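Local coordinates for protein glycine betaine/carnitine/choline ABC transporter (Staphylococcus aureus subsp. aureus Mu50, PDB 3O66) that probably binds glycine betaine, carnitine, choline or a related compound outside the membrane and delivers it to an ABC importer, at residues 13-17 with 54-58; 31-36 with 237-243; 91-95 with 106-110; 182-186 with 204-208. All blocks are in the same frame, centred on the assembly; numbering follows the deposited sequence.

The four contacts are spread over the two lobes of a substrate-binding protein, each lobe built on a five-stranded mixed sheet. Interactions 1, 2 and 3 lie in the lobe whose sheet contains strands 12-16 and 222-227, with centres about 17 to 19 Å apart. Interaction 4 lies in the other lobe, its centre about 30 to 35 Å from theirs. Strand 12-16 of interaction 1 leads into helix 19-35 of interaction 2, and F107 of interaction 3 packs on I241 and N242 of interaction 2. Because interaction 2 pairs residues 31-36 with 237-243, it brings chain from after the second lobe back onto the first, as expected of a two-lobed binding protein.

Interaction 1: residues 13-17 with 54-58; sequences ITALS and QHNAL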
loop_
_atom_site.group_PDB
_atom_site.type_symbol
_atom_site.label_atom_id
_atom_site.label_comp_id
_atom_site.label_asym_id
_atom_site.label_seq_id
_atom_site.Cartn_x
_atom_site.Cartn_y
_atom_site.Cartn_z
ATOM N N ILE A 13 -16.204 4.725 6.432
ATOM C CA ILE A 13 -14.840 4.384 6.089
ATOM C C ILE A 13 -14.597 4.694 4.608
ATOM O O ILE A 13 -15.248 4.105 3.702
ATOM C CB ILE A 13 -14.566 2.865 6.316
ATOM C CG1 ILE A 13 -14.969 2.449 7.742
ATOM C CG2 ILE A 13 -13.108 2.519 5.944
ATOM C CD1 ILE A 13 -14.961 0.928 8.019
ATOM N N THR A 14 -13.633 5.563 4.340
ATOM C CA THR A 14 -13.342 5.876 2.957
ATOM C C THR A 14 -12.571 4.727 2.309
ATOM O O THR A 14 -11.676 4.103 2.950
ATOM C CB THR A 14 -12.490 7.128 2.799
ATOM O OG1 THR A 14 -11.183 6.857 3.331
ATOM C CG2 THR A 14 -13.110 8.298 3.492
ATOM N N ALA A 15 -12.920 4.450 1.055
ATOM C CA ALA A 15 -12.198 3.452 0.283
ATOM C C ALA A 15 -11.948 3.945 -1.124
ATOM O O ALA A 15 -12.819 4.634 -1.722
ATOM C CB ALA A 15 -12.961 2.165 0.262
ATOM N N LEU A 16 -10.764 3.605 -1.650
ATOM C CA LEU A 16 -10.385 3.903 -3.020
ATOM C C LEU A 16 -11.065 2.851 -3.896
ATOM O O LEU A 16 -11.620 1.877 -3.377
ATOM C CB LEU A 16 -8.838 3.817 -3.202
ATOM C CG LEU A 16 -7.968 4.736 -2.330
ATOM C CD1 LEU A 16 -6.493 4.392 -2.514
ATOM C CD2 LEU A 16 -8.236 6.232 -2.631
ATOM N N SER A 17 -11.015 3.026 -5.212
ATOM C CA SER A 17 -11.487 1.977 -6.136
ATOM C C SER A 17 -10.573 0.746 -6.270
ATOM O O SER A 17 -10.906 -0.200 -7.012
ATOM C CB SER A 17 -11.842 2.565 -7.530
ATOM O OG SER A 17 -10.794 3.406 -7.998
ATOM N N GLN A 54 -9.832 10.967 -0.081
ATOM C CA GLN A 54 -10.031 10.339 1.227
ATOM C C GLN A 54 -9.851 11.369 2.315
ATOM O O GLN A 54 -10.658 11.421 3.228
ATOM C CB GLN A 54 -9.043 9.194 1.478
ATOM C CG GLN A 54 -9.186 8.018 0.525
ATOM C CD GLN A 54 -8.602 6.766 1.148
ATOM O OE1 GLN A 54 -9.297 6.026 1.848
ATOM N NE2 GLN A 54 -7.320 6.527 0.896
ATOM N N HIS A 55 -8.761 12.152 2.214
ATOM C CA HIS A 55 -8.395 13.148 3.216
ATOM C C HIS A 55 -9.487 14.197 3.371
ATOM O O HIS A 55 -9.893 14.533 4.499
ATOM C CB HIS A 55 -7.085 13.833 2.826
ATOM C CG HIS A 55 -6.673 14.927 3.766
ATOM N ND1 HIS A 55 -6.330 14.683 5.084
ATOM C CD2 HIS A 55 -6.547 16.261 3.582
ATOM C CE1 HIS A 55 -6.014 15.827 5.669
ATOM N NE2 HIS A 55 -6.141 16.800 4.782
ATOM N N ASN A 56 -9.936 14.727 2.236
ATOM C CA ASN A 56 -10.951 15.751 2.223
ATOM C C ASN A 56 -12.250 15.250 2.841
ATOM O O ASN A 56 -12.896 16.000 3.583
ATOM C CB ASN A 56 -11.134 16.343 0.816
ATOM C CG ASN A 56 -9.951 17.199 0.395
ATOM O OD1 ASN A 56 -9.300 17.839 1.236
ATOM N ND2 ASN A 56 -9.687 17.253 -0.907
ATOM N N ALA A 57 -12.614 13.994 2.582
ATOM C CA ALA A 57 -13.759 13.413 3.263
ATOM C C ALA A 57 -13.646 13.473 4.805
ATOM O O ALA A 57 -14.610 13.820 5.479
ATOM C CB ALA A 57 -14.012 11.965 2.800
ATOM N N LEU A 58 -12.495 13.094 5.361
ATOM C CA LEU A 58 -12.337 13.131 6.821
ATOM C C LEU A 58 -12.372 14.566 7.335
ATOM O O LEU A 58 -13.032 14.869 8.348
ATOM C CB LEU A 58 -11.052 12.397 7.284
ATOM C CG LEU A 58 -11.241 10.902 7.644
ATOM C CD1 LEU A 58 -11.807 10.091 6.474
ATOM C CD2 LEU A 58 -9.943 10.261 8.109
#
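T14 and Q54 bring their side chains together at an oblique angle, and the hydroxyl OG1 of T14 donates a short hydrogen bond of 2.5 Å to OE1 of Q54. The donor lies 27° out of the carbonyl plane of the amide. T14 has OG1 between its backbone N and carbonyl carbon (chi1 67°), which puts the hydroxyl by the glutamine and turns the methyl toward the next turn of the helix. There CG2 of T14 rests 3.8 Å from CB of A57 and 3.7 Å from CD1 of L58. The extended chain of Q54 runs on across L16 at about a right angle, with its NE2 3.7 Å from CD2 of L16. Outside the contact, NE2 of Q54 bonds to V68 O and S51 OG, and OG1 of T14 is also bonded to S66 OG, so a network of bonds fixes which way the buried amide faces. I13 and A15 point to the other face of the strand, onto helix 19-35. The helix segment 54-58 runs nearly antiparallel to strand segment 13-16; helix 51-60 is the crossover of a beta-alpha-beta unit that joins strands 43-48 and 65-70 over the strand between them, as in the 2-1-3 sheet core of type II periplasmic binding proteins.

Interaction 2: residues 31-36 with 237-243; sequences LIEHDT and LKTTINK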
loop_
_atom_site.group_PDB
_atom_site.type_symbol
_atom_site.label_atom_id
_atom_site.label_comp_id
_atom_site.label_asym_id
_atom_site.label_seq_id
_atom_site.Cartn_x
_atom_site.Cartn_y
_atom_site.Cartn_z
ATOM N N LEU A 31 -14.712 -6.060 11.306
ATOM C CA LEU A 31 -14.077 -6.224 12.596
ATOM C C LEU A 31 -14.787 -5.342 13.620
ATOM O O LEU A 31 -15.002 -5.771 14.748
ATOM C CB LEU A 31 -12.590 -5.872 12.497
ATOM C CG LEU A 31 -11.740 -6.115 13.728
ATOM C CD1 LEU A 31 -11.820 -7.554 14.227
ATOM C CD2 LEU A 31 -10.290 -5.713 13.399
ATOM N N ILE A 32 -15.171 -4.128 13.223
ATOM C CA ILE A 32 -15.943 -3.239 14.109
ATOM C C ILE A 32 -17.304 -3.857 14.425
ATOM O O ILE A 32 -17.723 -3.892 15.591
ATOM C CB ILE A 32 -16.075 -1.827 13.526
ATOM C CG1 ILE A 32 -14.683 -1.151 13.535
ATOM C CG2 ILE A 32 -17.136 -1.009 14.280
ATOM C CD1 ILE A 32 -14.580 0.027 12.574
ATOM N N GLU A 33 -17.994 -4.368 13.403
ATOM C CA GLU A 33 -19.248 -5.087 13.678
ATOM C C GLU A 33 -19.015 -6.195 14.698
ATOM O O GLU A 33 -19.832 -6.391 15.624
ATOM C CB GLU A 33 -19.874 -5.656 12.407
ATOM C CG GLU A 33 -20.431 -4.583 11.493
ATOM C CD GLU A 33 -21.051 -5.138 10.211
ATOM O OE1 GLU A 33 -21.666 -6.228 10.265
ATOM O OE2 GLU A 33 -20.927 -4.462 9.154
ATOM N N HIS A 34 -17.943 -6.952 14.498
ATOM C CA HIS A 34 -17.636 -8.096 15.368
ATOM C C HIS A 34 -17.364 -7.648 16.808
ATOM O O HIS A 34 -18.014 -8.133 17.745
ATOM C CB HIS A 34 -16.460 -8.925 14.816
ATOM C CG HIS A 34 -16.018 -10.039 15.732
ATOM N ND1 HIS A 34 -16.674 -11.254 15.808
ATOM C CD2 HIS A 34 -14.995 -10.110 16.616
ATOM C CE1 HIS A 34 -16.061 -12.029 16.691
ATOM N NE2 HIS A 34 -15.042 -11.356 17.198
ATOM N N ASP A 35 -16.419 -6.722 16.984
ATOM C CA ASP A 35 -16.050 -6.291 18.333
ATOM C C ASP A 35 -17.179 -5.596 19.098
ATOM O O ASP A 35 -17.218 -5.675 20.332
ATOM C CB ASP A 35 -14.830 -5.378 18.304
ATOM C CG ASP A 35 -13.542 -6.124 18.092
ATOM O OD1 ASP A 35 -13.548 -7.362 17.930
ATOM O OD2 ASP A 35 -12.499 -5.460 18.100
ATOM N N THR A 36 -18.082 -4.926 18.378
ATOM C CA THR A 36 -19.182 -4.178 19.017
ATOM C C THR A 36 -20.478 -4.972 19.049
ATOM O O THR A 36 -21.513 -4.447 19.408
ATOM C CB THR A 36 -19.436 -2.800 18.341
ATOM O OG1 THR A 36 -19.980 -3.001 17.025
ATOM C CG2 THR A 36 -18.120 -1.992 18.240
ATOM N N LEU A 237 -12.883 1.693 19.681
ATOM C CA LEU A 237 -12.545 1.547 18.277
ATOM C C LEU A 237 -11.053 1.624 18.076
ATOM O O LEU A 237 -10.547 1.047 17.128
ATOM C CB LEU A 237 -13.257 2.574 17.400
ATOM C CG LEU A 237 -14.782 2.471 17.331
ATOM C CD1 LEU A 237 -15.307 3.590 16.433
ATOM C CD2 LEU A 237 -15.224 1.085 16.833
ATOM N N LYS A 238 -10.348 2.355 18.936
ATOM C CA LYS A 238 -8.895 2.444 18.799
ATOM C C LYS A 238 -8.268 1.073 19.073
ATOM O O LYS A 238 -7.345 0.651 18.377
ATOM C CB LYS A 238 -8.343 3.477 19.775
ATOM C CG LYS A 238 -6.853 3.739 19.647
ATOM C CD LYS A 238 -6.521 4.955 20.561
ATOM C CE LYS A 238 -5.049 5.079 20.873
ATOM N NZ LYS A 238 -4.271 5.213 19.623
ATOM N N THR A 239 -8.804 0.372 20.070
ATOM C CA THR A 239 -8.386 -1.003 20.372
ATOM C C THR A 239 -8.719 -1.934 19.210
ATOM O O THR A 239 -7.882 -2.758 18.805
ATOM C CB THR A 239 -9.085 -1.503 21.638
ATOM O OG1 THR A 239 -8.708 -0.665 22.732
ATOM C CG2 THR A 239 -8.697 -2.927 21.950
ATOM N N THR A 240 -9.937 -1.799 18.685
ATOM C CA THR A 240 -10.352 -2.563 17.493
ATOM C C THR A 240 -9.409 -2.372 16.301
ATOM O O THR A 240 -8.844 -3.345 15.758
ATOM C CB THR A 240 -11.817 -2.255 17.128
ATOM O OG1 THR A 240 -12.665 -2.732 18.191
ATOM C CG2 THR A 240 -12.207 -2.959 15.854
ATOM N N ILE A 241 -9.214 -1.123 15.886
ATOM C CA ILE A 241 -8.345 -0.845 14.742
ATOM C C ILE A 241 -6.927 -1.380 14.990
ATOM O O ILE A 241 -6.350 -2.017 14.109
ATOM C CB ILE A 241 -8.364 0.647 14.377
ATOM C CG1 ILE A 241 -9.791 1.071 13.935
ATOM C CG2 ILE A 241 -7.288 0.968 13.299
ATOM C CD1 ILE A 241 -10.086 2.605 14.049
ATOM N N ASN A 242 -6.386 -1.156 16.185
ATOM C CA ASN A 242 -5.055 -1.671 16.531
ATOM C C ASN A 242 -4.918 -3.186 16.479
ATOM O O ASN A 242 -3.810 -3.686 16.428
ATOM C CB ASN A 242 -4.588 -1.139 17.886
ATOM C CG ASN A 242 -3.891 0.225 17.774
ATOM O OD1 ASN A 242 -4.147 1.124 18.583
ATOM N ND2 ASN A 242 -3.010 0.383 16.774
ATOM N N LYS A 243 -6.025 -3.921 16.465
ATOM C CA LYS A 243 -5.935 -5.368 16.326
ATOM C C LYS A 243 -5.273 -5.738 14.995
ATOM O O LYS A 243 -4.673 -6.792 14.888
ATOM C CB LYS A 243 -7.319 -6.001 16.345
ATOM C CG LYS A 243 -7.948 -6.269 17.685
ATOM C CD LYS A 243 -9.339 -6.880 17.346
ATOM C CE LYS A 243 -9.774 -7.860 18.372
ATOM N NZ LYS A 243 -10.997 -8.588 17.980
#
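The packing of D35, L31 and I32 against T240, K243 and L237 is a largely buried helix-helix contact in the first lobe, between the C-terminal end of helix 19-35 and helix 236-242. The segment axes come within 10.0 Å at 125°. D35 is the polar centre, and its two carboxylate oxygens serve different partners. OD1 accepts NZ of K243 at 2.8 Å in a salt bridge, through the lone pair on the side of the other oxygen. OD2 takes the hydroxyl OG1 of T240 at 2.7 Å through the lone pair that faces away. The side chains of T240 and K243 each run against that of D35, so the carboxylate is gripped at both oxygens and its rotation should be restricted.

T240 has CG2 anti to its backbone N, which directs the methyl into the apolar part of the interface: it sits 3.8 Å from CG of L31 and 3.8 Å from CG1 of I32. Beyond it, CG2 of I32 meets CD2 of L237 at 3.8 Å, the two side chains crossing at about a right angle. L31 slides past T240 and lays its CD1 4.0 Å from NZ of K243, beside the salt bridge.

K243 has a second acidic partner in D282, which also accepts from NE2 of H34, so the C-terminus of the chain joins the charged side of the interface. On the far side of helix 236-242, I241 packs against A224 and A226 of strand 222-227 and against F107, while I32 touches P42, just ahead of strand 43-48.

Interaction 3: residues 91-95 with 106-110; sequences MIATQ and FFDSY
T94 lays its methyl squarely over one face of the F106 ring, with CG2 3.7 Å from the ring centroid and only 13° off the normal, a CH-pi contact. Its CG2 stands anti to the backbone N, while OG1 turns back along helix 87-102 to A90 O. M91, a selenomethionine, crosses the phenylalanine at about a right angle. Its selenium is 3.9 Å from CE2 of F106 and lies obliquely to the ring, a Met-aromatic contact, while the bent chain carries CE on to 4.1 Å from CB of S109. The ring of F98 meets F106 edge-to-face, and N71 of helix 71-76 and S223 and V225 of strand 222-227 also pack round F106.

Q95 supplies the polar half. Its extended chain brings NE2 to OD1 of D108 at 2.9 Å with an N-H...O angle of 161°. D108 uses the lone pair facing away from its other oxygen, and amide and carboxylate are nearly coplanar. NE2 also makes weak bonds to F106 O, at 3.2 Å, and to F107 O. F107 O also accepts a hydrogen bond from S223 OG. A water adds a backbone link, donating to Q95 O and accepting from F106 N at 2.9 Å.

The helix thus meets the outgoing end of strand 104-106 with an apolar side built round one aromatic ring and a polar side built round one amide nitrogen. Because D108 is exposed, its charge is probably stabilised by solvent as well as by the bond from NE2 of Q95; the two weak bonds to backbone oxygens probably add little to fixing the amide.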
loop_
_atom_site.group_PDB
_atom_site.type_symbol
_atom_site.label_atom_id
_atom_site.label_comp_id
_atom_site.label_asym_id
_atom_site.label_seq_id
_atom_site.Cartn_x
_atom_site.Cartn_y
_atom_site.Cartn_z
HETATM N N MSE A 91 7.509 7.686 9.568
HETATM C CA MSE A 91 6.239 7.322 10.220
HETATM C C MSE A 91 5.963 8.245 11.411
HETATM O O MSE A 91 4.837 8.698 11.609
HETATM C CB MSE A 91 6.192 5.846 10.646
HETATM C CG MSE A 91 4.830 5.443 11.274
HETATM SE SE MSE A 91 3.297 5.816 10.089
HETATM C CE MSE A 91 3.184 4.037 9.349
ATOM N N ILE A 92 6.992 8.511 12.206
ATOM C CA ILE A 92 6.862 9.444 13.322
ATOM C C ILE A 92 6.391 10.835 12.841
ATOM O O ILE A 92 5.479 11.439 13.437
ATOM C CB ILE A 92 8.184 9.551 14.133
ATOM C CG1 ILE A 92 8.415 8.256 14.928
ATOM C CG2 ILE A 92 8.152 10.781 15.086
ATOM C CD1 ILE A 92 9.858 8.068 15.445
ATOM N N ALA A 93 7.022 11.354 11.790
ATOM C CA ALA A 93 6.625 12.654 11.221
ATOM C C ALA A 93 5.171 12.617 10.739
ATOM O O ALA A 93 4.442 13.572 10.918
ATOM C CB ALA A 93 7.544 13.054 10.065
ATOM N N THR A 94 4.759 11.518 10.115
ATOM C CA THR A 94 3.371 11.379 9.663
ATOM C C THR A 94 2.366 11.355 10.831
ATOM O O THR A 94 1.313 12.007 10.789
ATOM C CB THR A 94 3.207 10.132 8.748
ATOM O OG1 THR A 94 4.188 10.199 7.714
ATOM C CG2 THR A 94 1.820 10.118 8.091
ATOM N N GLN A 95 2.670 10.588 11.862
ATOM C CA GLN A 95 1.740 10.458 12.984
ATOM C C GLN A 95 1.609 11.768 13.779
ATOM O O GLN A 95 0.503 12.150 14.161
ATOM C CB GLN A 95 2.167 9.287 13.886
ATOM C CG GLN A 95 1.981 7.954 13.192
ATOM C CD GLN A 95 2.575 6.774 13.926
ATOM O OE1 GLN A 95 3.542 6.911 14.685
ATOM N NE2 GLN A 95 2.006 5.586 13.680
ATOM N N PHE A 106 -3.039 8.588 12.798
ATOM C CA PHE A 106 -2.516 7.777 11.690
ATOM C C PHE A 106 -1.909 6.557 12.391
ATOM O O PHE A 106 -0.892 6.694 13.060
ATOM C CB PHE A 106 -1.474 8.601 10.880
ATOM C CG PHE A 106 -1.122 8.026 9.526
ATOM C CD1 PHE A 106 -1.515 8.686 8.357
ATOM C CD2 PHE A 106 -0.363 6.853 9.420
ATOM C CE1 PHE A 106 -1.185 8.176 7.090
ATOM C CE2 PHE A 106 -0.002 6.346 8.169
ATOM C CZ PHE A 106 -0.425 7.015 6.999
ATOM N N PHE A 107 -2.547 5.380 12.260
ATOM C CA PHE A 107 -2.152 4.192 13.057
ATOM C C PHE A 107 -0.796 3.659 12.654
ATOM O O PHE A 107 -0.273 3.984 11.569
ATOM C CB PHE A 107 -3.213 3.088 12.975
ATOM C CG PHE A 107 -4.443 3.384 13.800
ATOM C CD1 PHE A 107 -4.605 2.793 15.059
ATOM C CD2 PHE A 107 -5.406 4.279 13.337
ATOM C CE1 PHE A 107 -5.729 3.072 15.837
ATOM C CE2 PHE A 107 -6.538 4.579 14.105
ATOM C CZ PHE A 107 -6.703 3.971 15.347
ATOM N N ASP A 108 -0.192 2.893 13.557
ATOM C CA ASP A 108 0.959 2.063 13.192
ATOM C C ASP A 108 0.560 1.192 11.990
ATOM O O ASP A 108 -0.602 0.875 11.821
ATOM C CB ASP A 108 1.404 1.183 14.351
ATOM C CG ASP A 108 2.142 1.964 15.449
ATOM O OD1 ASP A 108 2.487 3.150 15.265
ATOM O OD2 ASP A 108 2.381 1.366 16.511
ATOM N N SER A 109 1.534 0.813 11.168
ATOM C CA SER A 109 1.243 0.127 9.927
ATOM C C SER A 109 0.600 -1.227 10.067
ATOM O O SER A 109 0.876 -1.993 11.026
ATOM C CB SER A 109 2.511 0.017 9.061
ATOM O OG SER A 109 2.258 -0.697 7.846
ATOM N N TYR A 110 -0.277 -1.519 9.122
ATOM C CA TYR A 110 -0.776 -2.893 8.930
ATOM C C TYR A 110 0.346 -3.946 8.811
ATOM O O TYR A 110 0.136 -5.120 9.127
ATOM C CB TYR A 110 -1.629 -2.951 7.679
ATOM C CG TYR A 110 -2.952 -2.245 7.822
ATOM C CD1 TYR A 110 -3.858 -2.627 8.812
ATOM C CD2 TYR A 110 -3.302 -1.211 6.943
ATOM C CE1 TYR A 110 -5.074 -1.994 8.931
ATOM C CE2 TYR A 110 -4.514 -0.544 7.044
ATOM C CZ TYR A 110 -5.392 -0.942 8.044
ATOM O OH TYR A 110 -6.589 -0.311 8.144
HETATM O O HOH W 1 -1.615 10.594 14.249
#

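Interaction 4: residues 182-186 with 204-208; sequences YDALN and AYDLK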
loop_
_atom_site.group_PDB
_atom_site.type_symbol
_atom_site.label_atom_id
_atom_site.label_comp_id
_atom_site.label_asym_id
_atom_site.label_seq_id
_atom_site.Cartn_x
_atom_site.Cartn_y
_atom_site.Cartn_z
ATOM N N TYR A 182 3.303 -6.515 -15.078
ATOM C CA TYR A 182 3.347 -7.848 -14.440
ATOM C C TYR A 182 3.268 -8.950 -15.474
ATOM O O TYR A 182 4.093 -9.872 -15.453
ATOM C CB TYR A 182 2.271 -8.020 -13.359
ATOM C CG TYR A 182 2.205 -6.791 -12.499
ATOM C CD1 TYR A 182 3.170 -6.557 -11.497
ATOM C CD2 TYR A 182 1.222 -5.823 -12.741
ATOM C CE1 TYR A 182 3.136 -5.401 -10.733
ATOM C CE2 TYR A 182 1.166 -4.664 -11.977
ATOM C CZ TYR A 182 2.112 -4.447 -10.989
ATOM O OH TYR A 182 2.002 -3.255 -10.292
ATOM N N ASP A 183 2.313 -8.842 -16.388
ATOM C CA ASP A 183 2.191 -9.823 -17.462
ATOM C C ASP A 183 3.345 -9.729 -18.473
ATOM O O ASP A 183 3.799 -10.748 -18.993
ATOM C CB ASP A 183 0.833 -9.689 -18.140
ATOM C CG ASP A 183 -0.305 -10.106 -17.233
ATOM O OD1 ASP A 183 -0.220 -11.185 -16.619
ATOM O OD2 ASP A 183 -1.286 -9.353 -17.114
ATOM N N ALA A 184 3.837 -8.515 -18.730
ATOM C CA ALA A 184 4.985 -8.334 -19.628
ATOM C C ALA A 184 6.247 -9.005 -19.043
ATOM O O ALA A 184 7.072 -9.599 -19.757
ATOM C CB ALA A 184 5.209 -6.832 -19.890
ATOM N N LEU A 185 6.382 -8.955 -17.735
ATOM C CA LEU A 185 7.464 -9.686 -17.052
ATOM C C LEU A 185 7.216 -11.210 -17.097
ATOM O O LEU A 185 8.121 -11.999 -17.411
ATOM C CB LEU A 185 7.574 -9.167 -15.620
ATOM C CG LEU A 185 8.811 -9.250 -14.750
ATOM C CD1 LEU A 185 10.088 -8.728 -15.436
ATOM C CD2 LEU A 185 8.519 -8.520 -13.410
ATOM N N ASN A 186 5.977 -11.616 -16.831
ATOM C CA ASN A 186 5.617 -13.024 -16.799
ATOM C C ASN A 186 5.831 -13.693 -18.153
ATOM O O ASN A 186 6.242 -14.865 -18.219
ATOM C CB ASN A 186 4.166 -13.172 -16.364
ATOM C CG ASN A 186 3.813 -14.595 -15.959
ATOM O OD1 ASN A 186 4.563 -15.256 -15.252
ATOM N ND2 ASN A 186 2.639 -15.045 -16.365
ATOM N N ALA A 204 0.468 -14.207 -7.952
ATOM C CA ALA A 204 -0.003 -15.135 -8.976
ATOM C C ALA A 204 1.143 -15.715 -9.805
ATOM O O ALA A 204 1.084 -16.892 -10.209
ATOM C CB ALA A 204 -1.032 -14.473 -9.880
ATOM N N TYR A 205 2.179 -14.899 -10.037
ATOM C CA TYR A 205 3.278 -15.262 -10.931
ATOM C C TYR A 205 4.573 -15.519 -10.189
ATOM O O TYR A 205 5.623 -15.723 -10.818
ATOM C CB TYR A 205 3.516 -14.169 -11.972
ATOM C CG TYR A 205 2.303 -13.800 -12.773
ATOM C CD1 TYR A 205 1.241 -14.700 -12.939
ATOM C CD2 TYR A 205 2.232 -12.574 -13.416
ATOM C CE1 TYR A 205 0.128 -14.365 -13.677
ATOM C CE2 TYR A 205 1.120 -12.226 -14.172
ATOM C CZ TYR A 205 0.076 -13.129 -14.298
ATOM O OH TYR A 205 -1.026 -12.801 -15.037
ATOM N N ASP A 206 4.492 -15.540 -8.858
ATOM C CA ASP A 206 5.641 -15.790 -7.987
ATOM C C ASP A 206 6.831 -14.878 -8.365
ATOM O O ASP A 206 7.948 -15.346 -8.555
ATOM C CB ASP A 206 6.025 -17.290 -8.022
ATOM C CG ASP A 206 6.879 -17.710 -6.844
ATOM O OD1 ASP A 206 6.853 -17.057 -5.780
ATOM O OD2 ASP A 206 7.592 -18.715 -6.979
ATOM N N LEU A 207 6.566 -13.587 -8.507
ATOM C CA LEU A 207 7.608 -12.608 -8.886
ATOM C C LEU A 207 8.475 -12.280 -7.661
ATOM O O LEU A 207 8.039 -12.479 -6.522
ATOM C CB LEU A 207 6.961 -11.343 -9.442
ATOM C CG LEU A 207 6.035 -11.456 -10.670
ATOM C CD1 LEU A 207 5.426 -10.091 -11.027
ATOM C CD2 LEU A 207 6.802 -12.021 -11.880
ATOM N N LYS A 208 9.708 -11.836 -7.901
ATOM C CA LYS A 208 10.657 -11.493 -6.855
ATOM C C LYS A 208 10.786 -9.973 -6.794
ATOM O O LYS A 208 11.221 -9.329 -7.746
ATOM C CB LYS A 208 12.029 -12.140 -7.136
ATOM C CG LYS A 208 13.184 -11.593 -6.241
ATOM C CD LYS A 208 13.228 -12.287 -4.867
ATOM C CE LYS A 208 14.291 -11.616 -3.964
ATOM N NZ LYS A 208 14.099 -12.101 -2.590
#
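N186 sends its CG anti to the backbone N (chi1 -165°), and Y205 turns its CG beside its own backbone N (chi1 -55°); together these torsions stack amide on ring. The planes are 2° apart, ND2 of N186 stands 3.5 Å above the plane of the Y205 ring and over its centre, and CB of N186 is 3.6 Å from CD2 of Y205. OD1 of D183 comes to the edge of that ring, near its plane, with the carboxylate turned well away from coplanar with the ring. The phenol OH of Y205 donates to OD1 of D183, although the modelled 2.4 Å is very short and its exact length doubtful. Strand 192-196 lies between helix 181-186 and helix 200-204 along the chain, and the loop after helix 200-204 leads into strand 208-209, an outermost strand of the second lobe's sheet, next to strand 116-120. L207 fills the apolar side: CD1 of L207 comes to the edge of the Y182 ring, 4.2 Å from CD1 of Y182, and its CD2 lies 4.2 Å from CD2 of L185. All three side chains also touch M119 of strand 116-120. The hydroxyl of Y182 points elsewhere, bonded to N of Y196 at the end of strand 192-196.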